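Local coordinates for oxidoreductase, NAD-binding/iron-sulfur cluster-binding protein (Nitratireductor pacificus pht-3B, PDB 6ZXU) that catalyses reductive dehalogenation, using a bound cobalamin together with two [4Fe-4S] clusters, at residues D71-L74 with G75-E79; A112-F116 with L117-M121; E257-P260 with E261-L264; G652-R655 with M656-E660. All blocks are in the same frame, centred on the assembly; numbering follows the deposited sequence. Where two conformers were deposited one is given.

Interaction 1: D71-L74 with G75-E79; sequences DSLL and GDVEE
The first turn of helix 74-85 is a worked example of how a helix starts: the carbonyls of Leu73 and Leu74 receive the amides of Asp76, Val77 and Glu78. Just ahead of it Ser72 makes an ST turn: its OG accepts the capping bond from Leu74 N over 3.2 Å at an N-H...O angle of 161°, and also pairs with Ser69. Leu73 O is shared by two weak bonds, from Asp76 N at 3.0 Å and from Val77 N at 3.3 Å. The first full-strength bond across the junction runs from Glu78 N to Leu74 O, 3.0 Å long with an N-H...O angle of 158°. A water accepts from Gly75 N at 3.1 Å; its approach to Ser72 O is unusually short, and that side of the bridge is doubtful. The Glu78 side chain keeps CG beside its own backbone N (chi1 -74°), which brings that CG to 3.2 Å from Leu74 O; farther out, its carboxylate carbon CD lies 3.9 Å from Leu74 CG, so the acid runs across the leucine branch. On another face of the turn Leu73 CD2 meets the methyls of Val77, but Leu73 was modelled in two conformers and the tightness of that pair is doubtful. Asp76 CB lies 3.4 Å from Leu73 O, while its carboxylate forms a salt bridge with Arg469. The turn packs against two long helices: Leu74 and Val77 rest on Ala170 of helix 168-190, and on helix 445-469 Val77 also packs on Val462 and Asp76 on Ala465.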
ATOM      1  N   ASP A  71       9.219  24.243  13.614  1.00 40.25           N
ATOM      2  CA  ASP A  71       9.763  23.569  12.394  1.00 45.51           C
ATOM      3  C   ASP A  71       9.287  22.135  12.148  1.00 45.86           C
ATOM      4  O   ASP A  71       9.745  21.508  11.102  1.00 34.40           O
ATOM      5  CB  ASP A  71      11.315  23.390  12.390  1.00 48.47           C
ATOM      6  CG  ASP A  71      12.086  24.699  12.243  1.00 57.74           C
ATOM      7  OD1 ASP A  71      11.523  25.788  11.793  1.00 44.69           O
ATOM      8  OD2 ASP A  71      13.296  24.542  12.551  1.00 60.07           O
ATOM      9  N   SER A  72       8.528  21.594  13.123  1.00 36.86           N
ATOM     10  CA  SER A  72       8.250  20.195  13.060  1.00 29.89           C
ATOM     11  C   SER A  72       6.926  19.904  12.429  1.00 29.41           C
ATOM     12  O   SER A  72       5.989  20.671  12.326  1.00 27.52           O
ATOM     13  CB  SER A  72       8.363  19.477  14.423  1.00 27.59           C
ATOM     14  OG  SER A  72       7.165  19.615  15.139  1.00 28.91           O
ATOM     15  N   LEU A  73       6.850  18.662  12.032  0.50 30.05           N
ATOM     16  CA  LEU A  73       5.694  18.000  11.489  0.50 30.09           C
ATOM     17  C   LEU A  73       4.473  17.827  12.443  0.50 27.45           C
ATOM     18  O   LEU A  73       3.422  17.362  12.058  0.50 24.58           O
ATOM     19  CB  LEU A  73       6.305  16.634  11.232  0.50 34.27           C
ATOM     20  CG  LEU A  73       5.807  15.407  10.643  0.50 31.77           C
ATOM     21  CD1 LEU A  73       7.147  14.810  10.357  0.50 32.77           C
ATOM     22  CD2 LEU A  73       5.091  14.662  11.716  0.50 29.51           C
ATOM     23  N   LEU A  74       4.641  18.199  13.704  1.00 29.78           N
ATOM     24  CA  LEU A  74       3.682  17.844  14.745  1.00 28.20           C
ATOM     25  C   LEU A  74       2.218  18.252  14.455  1.00 30.59           C
ATOM     26  O   LEU A  74       1.286  17.446  14.605  1.00 28.91           O
ATOM     27  CB  LEU A  74       4.168  18.431  16.069  1.00 29.53           C
ATOM     28  CG  LEU A  74       3.319  18.078  17.261  1.00 35.52           C
ATOM     29  CD1 LEU A  74       3.356  16.570  17.519  1.00 33.96           C
ATOM     30  CD2 LEU A  74       3.811  18.807  18.504  1.00 41.59           C
ATOM     31  N   GLY A  75       2.015  19.468  13.967  1.00 29.90           N
ATOM     32  CA  GLY A  75       0.685  19.973  13.674  1.00 28.15           C
ATOM     33  C   GLY A  75      -0.026  19.197  12.607  1.00 26.32           C
ATOM     34  O   GLY A  75      -1.235  18.979  12.641  1.00 29.03           O
ATOM     35  N   ASP A  76       0.738  18.677  11.693  1.00 27.02           N
ATOM     36  CA  ASP A  76       0.212  17.869  10.598  1.00 24.94           C
ATOM     37  C   ASP A  76      -0.238  16.448  10.977  1.00 22.82           C
ATOM     38  O   ASP A  76      -1.328  16.038  10.623  1.00 25.19           O
ATOM     39  CB  ASP A  76       1.287  17.847   9.479  1.00 27.64           C
ATOM     40  CG  ASP A  76       1.678  19.297   9.027  1.00 31.06           C
ATOM     41  OD1 ASP A  76       0.695  20.170   8.942  1.00 33.07           O
ATOM     42  OD2 ASP A  76       2.889  19.565   8.814  1.00 36.44           O
ATOM     43  N   VAL A  77       0.557  15.718  11.714  1.00 23.86           N
ATOM     44  CA  VAL A  77       0.091  14.411  12.188  1.00 24.06           C
ATOM     45  C   VAL A  77      -1.049  14.554  13.136  1.00 26.54           C
ATOM     46  O   VAL A  77      -1.894  13.669  13.192  1.00 25.85           O
ATOM     47  CB  VAL A  77       1.204  13.514  12.754  1.00 22.39           C
ATOM     48  CG1 VAL A  77       2.133  13.129  11.629  1.00 21.90           C
ATOM     49  CG2 VAL A  77       2.030  14.199  13.848  1.00 25.14           C
ATOM     50  N   GLU A  78      -1.055  15.642  13.919  1.00 27.17           N
ATOM     51  CA  GLU A  78      -2.199  15.921  14.838  1.00 27.21           C
ATOM     52  C   GLU A  78      -3.475  16.177  14.059  1.00 24.99           C
ATOM     53  O   GLU A  78      -4.538  15.733  14.429  1.00 26.69           O
ATOM     54  CB  GLU A  78      -1.889  17.088  15.738  1.00 30.72           C
ATOM     55  CG  GLU A  78      -0.889  16.722  16.829  1.00 38.98           C
ATOM     56  CD  GLU A  78      -0.553  17.934  17.745  1.00 55.00           C
ATOM     57  OE1 GLU A  78      -0.397  17.749  19.017  1.00 53.83           O
ATOM     58  OE2 GLU A  78      -0.523  19.098  17.212  1.00 56.51           O
ATOM     59  N   GLU A  79      -3.380  16.851  12.935  1.00 23.86           N
ATOM     60  CA  GLU A  79      -4.551  17.071  12.143  1.00 25.56           C
ATOM     61  C   GLU A  79      -5.118  15.805  11.556  1.00 24.72           C
ATOM     62  O   GLU A  79      -6.317  15.626  11.516  1.00 22.04           O
ATOM     63  CB  GLU A  79      -4.233  18.067  11.017  1.00 30.91           C
ATOM     64  CG  GLU A  79      -5.489  18.368  10.242  1.00 37.67           C
ATOM     65  CD  GLU A  79      -5.230  19.173   8.968  1.00 56.93           C
ATOM     66  OE1 GLU A  79      -4.052  19.153   8.469  1.00 56.30           O
ATOM     67  OE2 GLU A  79      -6.231  19.805   8.462  1.00 58.85           O
TER
HETATM   68  O   HOH W   1       4.165  21.724  13.669  1.00 33.57           O

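Interaction 2: A112-F116 with L117-M121; sequences ASAYF and LDASM
The backbone of Ala114 to Ala119 closes helix 103-116 with a Schellman motif, in which Ala119 N bonds to Ala114 O (3.0 Å, N-H...O angle 163°) and Asp118 N to Tyr115 O (2.9 Å), with Asp118 at positive phi (72°) as the C-prime residue. The Asp118 amide sits well above the plane of the Tyr115 carbonyl rather than on a lone pair. Leu117 N divides its hydrogen between Ser113 O at 3.2 Å and, weakly, Ala114 O. Because the chain reverses here, the Ala119 methyl is turned back on the helix and its CB lies 4.0 Å from Ala114 CB, the hydrophobic pairing that usually accompanies this motif. The Tyr115 ring reaches along the chain that leaves the helix. Its CD1 and CE1 edge faces two carbonyls, CD1 lying 3.5 Å from Ala119 O and CE1 3.7 Å from Ser120 O, the latter in the ring plane; the hydroxyl continues to Val122 N. A water donating to both Tyr115 O and Ala119 O links the last turn to the outgoing chain. Phe116 holds its CG anti to the backbone N (chi1 172°), and its CD2 comes within 4.1 Å of Leu117 CD2 as the ring meets Trp640. Met121 opens strand 121-126, and at this entry Ser120 and Met121 both face Ala147 in a classic beta bulge. The helix end gathers partial negative charge on its last carbonyls, and Asp118 adds a carboxylate; salt bridges from Arg451 and Arg455 to OD2, with Leu117 O also bonded to Arg455, probably offset both.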
ATOM      1  N   ALA A 112      -5.313 -10.957  12.495  1.00 17.58           N
ATOM      2  CA  ALA A 112      -4.751 -10.934  11.150  1.00 15.38           C
ATOM      3  C   ALA A 112      -5.098  -9.633  10.414  1.00 18.32           C
ATOM      4  O   ALA A 112      -4.271  -9.097   9.656  1.00 16.77           O
ATOM      5  CB  ALA A 112      -5.244 -12.128  10.349  1.00 15.44           C
ATOM      6  N   SER A 113      -6.236  -9.069  10.718  1.00 16.42           N
ATOM      7  CA  SER A 113      -6.650  -7.786  10.155  1.00 17.98           C
ATOM      8  C   SER A 113      -5.774  -6.696  10.653  1.00 18.34           C
ATOM      9  O   SER A 113      -5.424  -5.810   9.869  1.00 18.66           O
ATOM     10  CB  SER A 113      -8.131  -7.468  10.462  1.00 16.40           C
ATOM     11  OG  SER A 113      -9.020  -8.432   9.948  1.00 19.96           O
ATOM     12  N   ALA A 114      -5.463  -6.675  11.955  1.00 16.76           N
ATOM     13  CA  ALA A 114      -4.629  -5.656  12.501  1.00 15.61           C
ATOM     14  C   ALA A 114      -3.198  -5.695  11.958  1.00 17.00           C
ATOM     15  O   ALA A 114      -2.609  -4.664  11.665  1.00 16.50           O
ATOM     16  CB  ALA A 114      -4.652  -5.730  13.997  1.00 17.01           C
ATOM     17  N   TYR A 115      -2.641  -6.892  11.805  1.00 18.56           N
ATOM     18  CA  TYR A 115      -1.317  -7.075  11.278  1.00 17.66           C
ATOM     19  C   TYR A 115      -1.299  -6.661   9.791  1.00 17.97           C
ATOM     20  O   TYR A 115      -0.336  -6.061   9.350  1.00 18.24           O
ATOM     21  CB  TYR A 115      -0.843  -8.555  11.434  1.00 16.56           C
ATOM     22  CG  TYR A 115      -0.429  -8.890  12.855  1.00 17.40           C
ATOM     23  CD1 TYR A 115       0.535  -8.135  13.492  1.00 17.80           C
ATOM     24  CD2 TYR A 115      -1.006  -9.910  13.556  1.00 18.20           C
ATOM     25  CE1 TYR A 115       0.953  -8.411  14.766  1.00 16.17           C
ATOM     26  CE2 TYR A 115      -0.605 -10.180  14.843  1.00 18.16           C
ATOM     27  CZ  TYR A 115       0.365  -9.459  15.444  1.00 18.21           C
ATOM     28  OH  TYR A 115       0.822  -9.738  16.680  1.00 16.15           O
ATOM     29  N   PHE A 116      -2.356  -6.971   9.048  1.00 16.73           N
ATOM     30  CA  PHE A 116      -2.545  -6.520   7.666  1.00 17.43           C
ATOM     31  C   PHE A 116      -2.418  -4.983   7.558  1.00 19.47           C
ATOM     32  O   PHE A 116      -1.790  -4.452   6.620  1.00 18.25           O
ATOM     33  CB  PHE A 116      -3.851  -7.032   7.137  1.00 16.15           C
ATOM     34  CG  PHE A 116      -4.252  -6.482   5.789  1.00 16.99           C
ATOM     35  CD1 PHE A 116      -3.565  -6.900   4.621  1.00 19.33           C
ATOM     36  CD2 PHE A 116      -5.305  -5.637   5.646  1.00 18.52           C
ATOM     37  CE1 PHE A 116      -3.940  -6.461   3.389  1.00 18.28           C
ATOM     38  CE2 PHE A 116      -5.677  -5.137   4.380  1.00 17.67           C
ATOM     39  CZ  PHE A 116      -4.990  -5.572   3.266  1.00 18.69           C
ATOM     40  N   LEU A 117      -2.904  -4.279   8.565  1.00 21.28           N
ATOM     41  CA  LEU A 117      -2.849  -2.809   8.617  1.00 18.23           C
ATOM     42  C   LEU A 117      -1.588  -2.310   9.248  1.00 19.92           C
ATOM     43  O   LEU A 117      -1.465  -1.144   9.546  1.00 22.02           O
ATOM     44  CB  LEU A 117      -4.070  -2.259   9.341  1.00 17.30           C
ATOM     45  CG  LEU A 117      -5.407  -2.588   8.758  1.00 18.61           C
ATOM     46  CD1 LEU A 117      -6.514  -2.080   9.652  1.00 19.21           C
ATOM     47  CD2 LEU A 117      -5.607  -1.986   7.384  1.00 18.82           C
ATOM     48  N   ASP A 118      -0.628  -3.193   9.463  1.00 21.03           N
ATOM     49  CA  ASP A 118       0.670  -2.856   9.996  1.00 21.03           C
ATOM     50  C   ASP A 118       0.674  -2.466  11.515  1.00 21.18           C
ATOM     51  O   ASP A 118       1.516  -1.714  11.960  1.00 19.07           O
ATOM     52  CB  ASP A 118       1.378  -1.823   9.121  1.00 25.64           C
ATOM     53  CG  ASP A 118       1.460  -2.269   7.689  1.00 30.23           C
ATOM     54  OD1 ASP A 118       2.149  -3.307   7.441  1.00 29.80           O
ATOM     55  OD2 ASP A 118       0.772  -1.649   6.820  1.00 26.93           O
ATOM     56  N   ALA A 119      -0.199  -3.086  12.322  1.00 17.86           N
ATOM     57  CA  ALA A 119       0.060  -3.155  13.743  1.00 19.12           C
ATOM     58  C   ALA A 119       1.354  -3.919  13.962  1.00 21.41           C
ATOM     59  O   ALA A 119       1.672  -4.826  13.238  1.00 23.30           O
ATOM     60  CB  ALA A 119      -1.089  -3.873  14.485  1.00 20.32           C
ATOM     61  N   SER A 120       2.097  -3.541  14.985  1.00 21.18           N
ATOM     62  CA  SER A 120       3.336  -4.214  15.367  1.00 23.24           C
ATOM     63  C   SER A 120       3.090  -5.457  16.217  1.00 20.91           C
ATOM     64  O   SER A 120       3.809  -6.451  16.107  1.00 20.62           O
ATOM     65  CB  SER A 120       4.299  -3.231  16.133  1.00 23.53           C
ATOM     66  OG  SER A 120       4.667  -2.102  15.302  1.00 27.37           O
ATOM     67  N   MET A 121       2.076  -5.391  17.061  1.00 18.14           N
ATOM     68  CA  MET A 121       1.809  -6.452  18.071  1.00 19.71           C
ATOM     69  C   MET A 121       0.349  -6.310  18.442  1.00 18.05           C
ATOM     70  O   MET A 121      -0.134  -5.187  18.545  1.00 18.13           O
ATOM     71  CB  MET A 121       2.705  -6.198  19.268  1.00 23.20           C
ATOM     72  CG  MET A 121       2.588  -7.179  20.422  1.00 31.83           C
ATOM     73  SD  MET A 121       3.793  -6.865  21.751  1.00 41.77           S
ATOM     74  CE  MET A 121       5.214  -6.572  20.743  1.00 23.23           C
TER
HETATM   75  O   HOH W   2       2.390  -6.214  10.713  1.00 41.58           O

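Interaction 3: E257-P260 with E261-L264; sequences ETAP and EVML
Pro260 and Glu261 lie side by side at the start of the short helix 260-264, pointing the same way, while Ala259 holds the N-cap position just before them. The glutamate chain folds back over the helix start: CG stands beside the backbone N and a bend at chi2 (83°) turns the carboxylate toward the proline ring. OE1 thus comes alongside that ring, 3.6 Å from Pro260 CD, and reaches 3.8 Å from Ala259 CB. Proline has no amide hydrogen to offer, a common reason to find it in the first turn of a helix, where amides lack a carbonyl partner within the helix. Val262 looks in another direction. With its CG1 anti to the backbone N (chi1 177°), that methyl is brought to 3.2 Å from Glu257 O, and CG2 approaches Ala259 CB at 4.3 Å, so one side chain spans the approach to the helix as well as its cap. Val262 also packs on Phe227, whose amide is bonded by Glu257 OE2, and this ties both segments to the same loop. Met263 and Leu264 lean on carbonyls: Met263 CB lies 3.6 Å from Ala259 O, and Leu264 CB sits equally close to Pro260 O, with its side chain touching Trp273. Pro260 O takes the hydrogen of Leu264 N at 3.1 Å from a tilted approach. The bond from Met263 N to Ala259 O contrasts with it, 2.9 Å long, almost straight at 176°, and meeting the oxygen nearly end-on to the carbonyl.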
ATOM      1  N   GLU A 257      12.761 -13.431  24.993  1.00 26.13           N
ATOM      2  CA  GLU A 257      12.911 -12.689  23.739  1.00 27.98           C
ATOM      3  C   GLU A 257      14.219 -12.989  23.037  1.00 30.84           C
ATOM      4  O   GLU A 257      14.324 -12.803  21.838  1.00 31.57           O
ATOM      5  CB  GLU A 257      12.944 -11.171  23.969  1.00 32.29           C
ATOM      6  CG  GLU A 257      11.647 -10.553  24.377  1.00 37.74           C
ATOM      7  CD  GLU A 257      11.825  -9.110  24.948  1.00 48.37           C
ATOM      8  OE1 GLU A 257      11.463  -8.966  26.195  1.00 42.75           O
ATOM      9  OE2 GLU A 257      12.280  -8.136  24.181  1.00 46.32           O
ATOM     10  N   THR A 258      15.209 -13.492  23.737  1.00 30.36           N
ATOM     11  CA  THR A 258      16.461 -13.831  23.070  1.00 32.66           C
ATOM     12  C   THR A 258      16.787 -15.313  23.085  1.00 30.36           C
ATOM     13  O   THR A 258      17.933 -15.688  22.844  1.00 33.62           O
ATOM     14  CB  THR A 258      17.602 -13.063  23.723  1.00 33.91           C
ATOM     15  OG1 THR A 258      17.639 -13.405  25.118  1.00 39.01           O
ATOM     16  CG2 THR A 258      17.389 -11.549  23.513  1.00 36.69           C
ATOM     17  N   ALA A 259      15.780 -16.162  23.313  1.00 28.92           N
ATOM     18  CA  ALA A 259      15.941 -17.597  23.091  1.00 24.93           C
ATOM     19  C   ALA A 259      16.383 -17.877  21.635  1.00 25.84           C
ATOM     20  O   ALA A 259      16.122 -17.085  20.740  1.00 23.06           O
ATOM     21  CB  ALA A 259      14.667 -18.336  23.335  1.00 28.07           C
ATOM     22  N   PRO A 260      17.122 -18.965  21.404  1.00 24.46           N
ATOM     23  CA  PRO A 260      17.716 -19.204  20.099  1.00 22.50           C
ATOM     24  C   PRO A 260      16.752 -19.316  18.945  1.00 22.64           C
ATOM     25  O   PRO A 260      17.044 -18.860  17.840  1.00 18.94           O
ATOM     26  CB  PRO A 260      18.403 -20.562  20.304  1.00 23.64           C
ATOM     27  CG  PRO A 260      18.822 -20.519  21.768  1.00 24.76           C
ATOM     28  CD  PRO A 260      17.587 -19.947  22.421  1.00 26.40           C
ATOM     29  N   GLU A 261      15.579 -19.887  19.199  1.00 23.08           N
ATOM     30  CA  GLU A 261      14.497 -19.971  18.184  1.00 23.62           C
ATOM     31  C   GLU A 261      13.941 -18.624  17.819  1.00 20.31           C
ATOM     32  O   GLU A 261      13.627 -18.417  16.667  1.00 23.99           O
ATOM     33  CB  GLU A 261      13.384 -20.866  18.673  1.00 24.12           C
ATOM     34  CG  GLU A 261      13.810 -22.293  18.971  1.00 28.17           C
ATOM     35  CD  GLU A 261      14.455 -22.518  20.377  1.00 37.48           C
ATOM     36  OE1 GLU A 261      14.650 -21.573  21.252  1.00 35.93           O
ATOM     37  OE2 GLU A 261      14.837 -23.718  20.598  1.00 47.66           O
ATOM     38  N   VAL A 262      13.910 -17.696  18.775  1.00 18.06           N
ATOM     39  CA  VAL A 262      13.464 -16.382  18.521  1.00 19.46           C
ATOM     40  C   VAL A 262      14.499 -15.547  17.794  1.00 19.69           C
ATOM     41  O   VAL A 262      14.166 -14.812  16.831  1.00 18.76           O
ATOM     42  CB  VAL A 262      13.044 -15.682  19.856  1.00 21.95           C
ATOM     43  CG1 VAL A 262      12.626 -14.265  19.610  1.00 24.46           C
ATOM     44  CG2 VAL A 262      11.922 -16.500  20.535  1.00 20.12           C
ATOM     45  N   MET A 263      15.750 -15.572  18.301  1.00 21.00           N
ATOM     46  CA  MET A 263      16.848 -14.853  17.698  1.00 20.67           C
ATOM     47  C   MET A 263      16.979 -15.181  16.232  1.00 19.83           C
ATOM     48  O   MET A 263      17.128 -14.265  15.398  1.00 21.08           O
ATOM     49  CB  MET A 263      18.115 -15.113  18.469  1.00 20.62           C
ATOM     50  CG  MET A 263      19.361 -14.449  17.884  1.00 28.26           C
ATOM     51  SD  MET A 263      19.405 -12.623  17.784  1.00 34.77           S
ATOM     52  CE  MET A 263      19.271 -12.229  19.546  1.00 34.74           C
ATOM     53  N   LEU A 264      16.980 -16.457  15.890  1.00 17.72           N
ATOM     54  CA  LEU A 264      17.166 -16.858  14.508  1.00 20.88           C
ATOM     55  C   LEU A 264      15.910 -16.818  13.641  1.00 24.21           C
ATOM     56  O   LEU A 264      15.999 -17.004  12.417  1.00 21.71           O
ATOM     57  CB  LEU A 264      17.772 -18.262  14.396  1.00 26.93           C
ATOM     58  CG  LEU A 264      19.296 -18.310  14.563  1.00 27.54           C
ATOM     59  CD1 LEU A 264      19.795 -19.735  14.363  1.00 29.28           C
ATOM     60  CD2 LEU A 264      20.005 -17.465  13.551  1.00 30.80           C
TER

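Interaction 4: G652-R655 with M656-E660; sequences GAPR and MGTNE
Pro654 and Gly657 stand at the two ends of a tight turn, their CA atoms 5.3 Å apart, and the backbone angles of Arg655 and Met656 between them are those of a type I beta turn. No hydrogen bond crosses the two halves; the contacts across the turn are van der Waals, and its polar bonds go to residues around it. The first group of contacts is made by the proline ring. Its CB lies 3.4 Å from Gly657 O, and its CG comes to 3.7 Å from Thr658 OG1, so the CB and CG side of the ring lies against the chain as it leaves the turn. Gly657 adopts positive phi (108°), a conformation most accessible to glycine, and this swings the chain into the extended run that follows. A second group joins Arg655 to Met656, which lie side by side and point the same way. The methionine keeps CG beside its own backbone N (chi1 -58°), which places CG over one face of the guanidinium, 3.8 Å from Arg655 CZ and offset toward its rim. A bend at chi2 then brings the sulfur against the same group, SD being 3.3 Å from Arg655 NH1. Polar bonds form the third group: Arg655 N to Glu645, and Trp443 NE1 to Thr658 OG1, with a weak second bond to Gly657 O. The turn follows directly on strand 650-652, whose Gly652 pairs by its backbone with Glu645; the chain then runs past Trp443, ahead of helix 445-469, to Asn659, which bonds by its backbone to Lys584 beyond helix 572-581.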
ATOM      1  N   GLY A 652     -23.086 -10.717   3.750  1.00 28.02           N
ATOM      2  CA  GLY A 652     -23.485 -12.095   3.651  1.00 27.79           C
ATOM      3  C   GLY A 652     -22.536 -12.925   2.837  1.00 28.74           C
ATOM      4  O   GLY A 652     -21.492 -12.466   2.363  1.00 28.46           O
ATOM      5  N   ALA A 653     -22.821 -14.184   2.707  1.00 24.51           N
ATOM      6  CA  ALA A 653     -22.005 -15.049   1.885  1.00 28.53           C
ATOM      7  C   ALA A 653     -22.026 -14.586   0.423  1.00 29.32           C
ATOM      8  O   ALA A 653     -22.959 -13.978  -0.025  1.00 31.05           O
ATOM      9  CB  ALA A 653     -22.487 -16.471   1.928  1.00 29.92           C
ATOM     10  N   PRO A 654     -20.963 -14.873  -0.321  1.00 32.49           N
ATOM     11  CA  PRO A 654     -20.880 -14.384  -1.693  1.00 29.61           C
ATOM     12  C   PRO A 654     -22.030 -14.961  -2.500  1.00 31.50           C
ATOM     13  O   PRO A 654     -22.255 -16.135  -2.467  1.00 30.05           O
ATOM     14  CB  PRO A 654     -19.550 -14.942  -2.183  1.00 31.56           C
ATOM     15  CG  PRO A 654     -18.732 -14.948  -0.935  1.00 34.17           C
ATOM     16  CD  PRO A 654     -19.675 -15.397   0.154  1.00 33.37           C
ATOM     17  N   ARG A 655     -22.709 -14.130  -3.255  1.00 27.10           N
ATOM     18  CA  ARG A 655     -23.864 -14.561  -4.007  1.00 31.88           C
ATOM     19  C   ARG A 655     -23.536 -15.537  -5.152  1.00 29.43           C
ATOM     20  O   ARG A 655     -24.217 -16.509  -5.341  1.00 29.11           O
ATOM     21  CB  ARG A 655     -24.601 -13.315  -4.522  1.00 36.61           C
ATOM     22  CG  ARG A 655     -25.854 -13.621  -5.336  1.00 42.52           C
ATOM     23  CD  ARG A 655     -26.627 -12.330  -5.662  1.00 42.57           C
ATOM     24  NE  ARG A 655     -25.763 -11.494  -6.513  1.00 54.72           N
ATOM     25  CZ  ARG A 655     -25.519 -11.677  -7.823  1.00 58.39           C
ATOM     26  NH1 ARG A 655     -26.137 -12.637  -8.519  1.00 59.52           N
ATOM     27  NH2 ARG A 655     -24.642 -10.881  -8.442  1.00 59.25           N
ATOM     28  N   MET A 656     -22.457 -15.311  -5.888  1.00 29.39           N
ATOM     29  CA  MET A 656     -22.091 -16.142  -7.047  1.00 26.60           C
ATOM     30  C   MET A 656     -20.882 -17.056  -6.809  1.00 27.14           C
ATOM     31  O   MET A 656     -20.440 -17.752  -7.718  1.00 30.76           O
ATOM     32  CB  MET A 656     -21.732 -15.203  -8.196  1.00 28.40           C
ATOM     33  CG  MET A 656     -22.823 -14.259  -8.591  1.00 36.76           C
ATOM     34  SD  MET A 656     -24.266 -15.290  -9.114  1.00 45.43           S
ATOM     35  CE  MET A 656     -23.675 -16.057 -10.631  1.00 40.58           C
ATOM     36  N   GLY A 657     -20.323 -17.030  -5.612  1.00 25.50           N
ATOM     37  CA  GLY A 657     -19.166 -17.875  -5.267  1.00 27.71           C
ATOM     38  C   GLY A 657     -17.887 -17.044  -5.140  1.00 26.04           C
ATOM     39  O   GLY A 657     -17.965 -15.808  -5.037  1.00 25.16           O
ATOM     40  N   THR A 658     -16.730 -17.738  -5.211  1.00 25.45           N
ATOM     41  CA  THR A 658     -15.435 -17.170  -4.925  1.00 23.52           C
ATOM     42  C   THR A 658     -14.421 -17.745  -5.859  1.00 24.85           C
ATOM     43  O   THR A 658     -14.325 -18.950  -6.038  1.00 22.15           O
ATOM     44  CB  THR A 658     -15.070 -17.478  -3.496  1.00 23.72           C
ATOM     45  OG1 THR A 658     -16.045 -16.861  -2.635  1.00 22.56           O
ATOM     46  CG2 THR A 658     -13.683 -16.992  -3.141  1.00 25.92           C
ATOM     47  N   ASN A 659     -13.630 -16.864  -6.477  1.00 23.31           N
ATOM     48  CA  ASN A 659     -12.485 -17.303  -7.309  1.00 21.82           C
ATOM     49  C   ASN A 659     -11.449 -17.982  -6.484  1.00 18.83           C
ATOM     50  O   ASN A 659     -11.069 -17.499  -5.406  1.00 17.95           O
ATOM     51  CB  ASN A 659     -11.823 -16.088  -8.043  1.00 20.33           C
ATOM     52  CG  ASN A 659     -12.729 -15.506  -9.074  1.00 21.49           C
ATOM     53  OD1 ASN A 659     -13.200 -16.216  -9.965  1.00 24.22           O
ATOM     54  ND2 ASN A 659     -13.022 -14.208  -8.967  1.00 18.22           N
ATOM     55  N   GLU A 660     -11.003 -19.146  -6.946  1.00 19.02           N
ATOM     56  CA  GLU A 660      -9.932 -19.937  -6.297  1.00 22.33           C
ATOM     57  C   GLU A 660      -9.050 -20.504  -7.392  1.00 24.09           C
ATOM     58  O   GLU A 660      -8.902 -21.694  -7.570  1.00 20.38           O
ATOM     59  CB  GLU A 660     -10.494 -21.026  -5.393  1.00 23.81           C
ATOM     60  CG  GLU A 660     -11.352 -20.449  -4.299  1.00 25.49           C
ATOM     61  CD  GLU A 660     -12.071 -21.562  -3.519  1.00 46.42           C
ATOM     62  OE1 GLU A 660     -12.646 -22.534  -4.203  1.00 47.41           O
ATOM     63  OE2 GLU A 660     -12.063 -21.442  -2.240  1.00 40.40           O
TER

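In the fold
Three of the four contacts concern helix ends, and together they illustrate how a chain starts or stops a helix in different surroundings. Interactions 1 and 2 are partly buried, and both border helices 168-190 and 445-469; one begins a helix and the other ends one, and in each an aspartate reaches beyond its own segments to arginines of helix 445-469. Interaction 3 also begins a helix, but at the surface, with an alanine at the N-cap and no side-chain capping bond among its contacts. Interaction 4, a surface turn without internal hydrogen bonds, makes its polar bonds to residues outside the turn. Only interaction 2 approaches the cobalamin, with Phe116 about 12 Å away between side chain and cofactor.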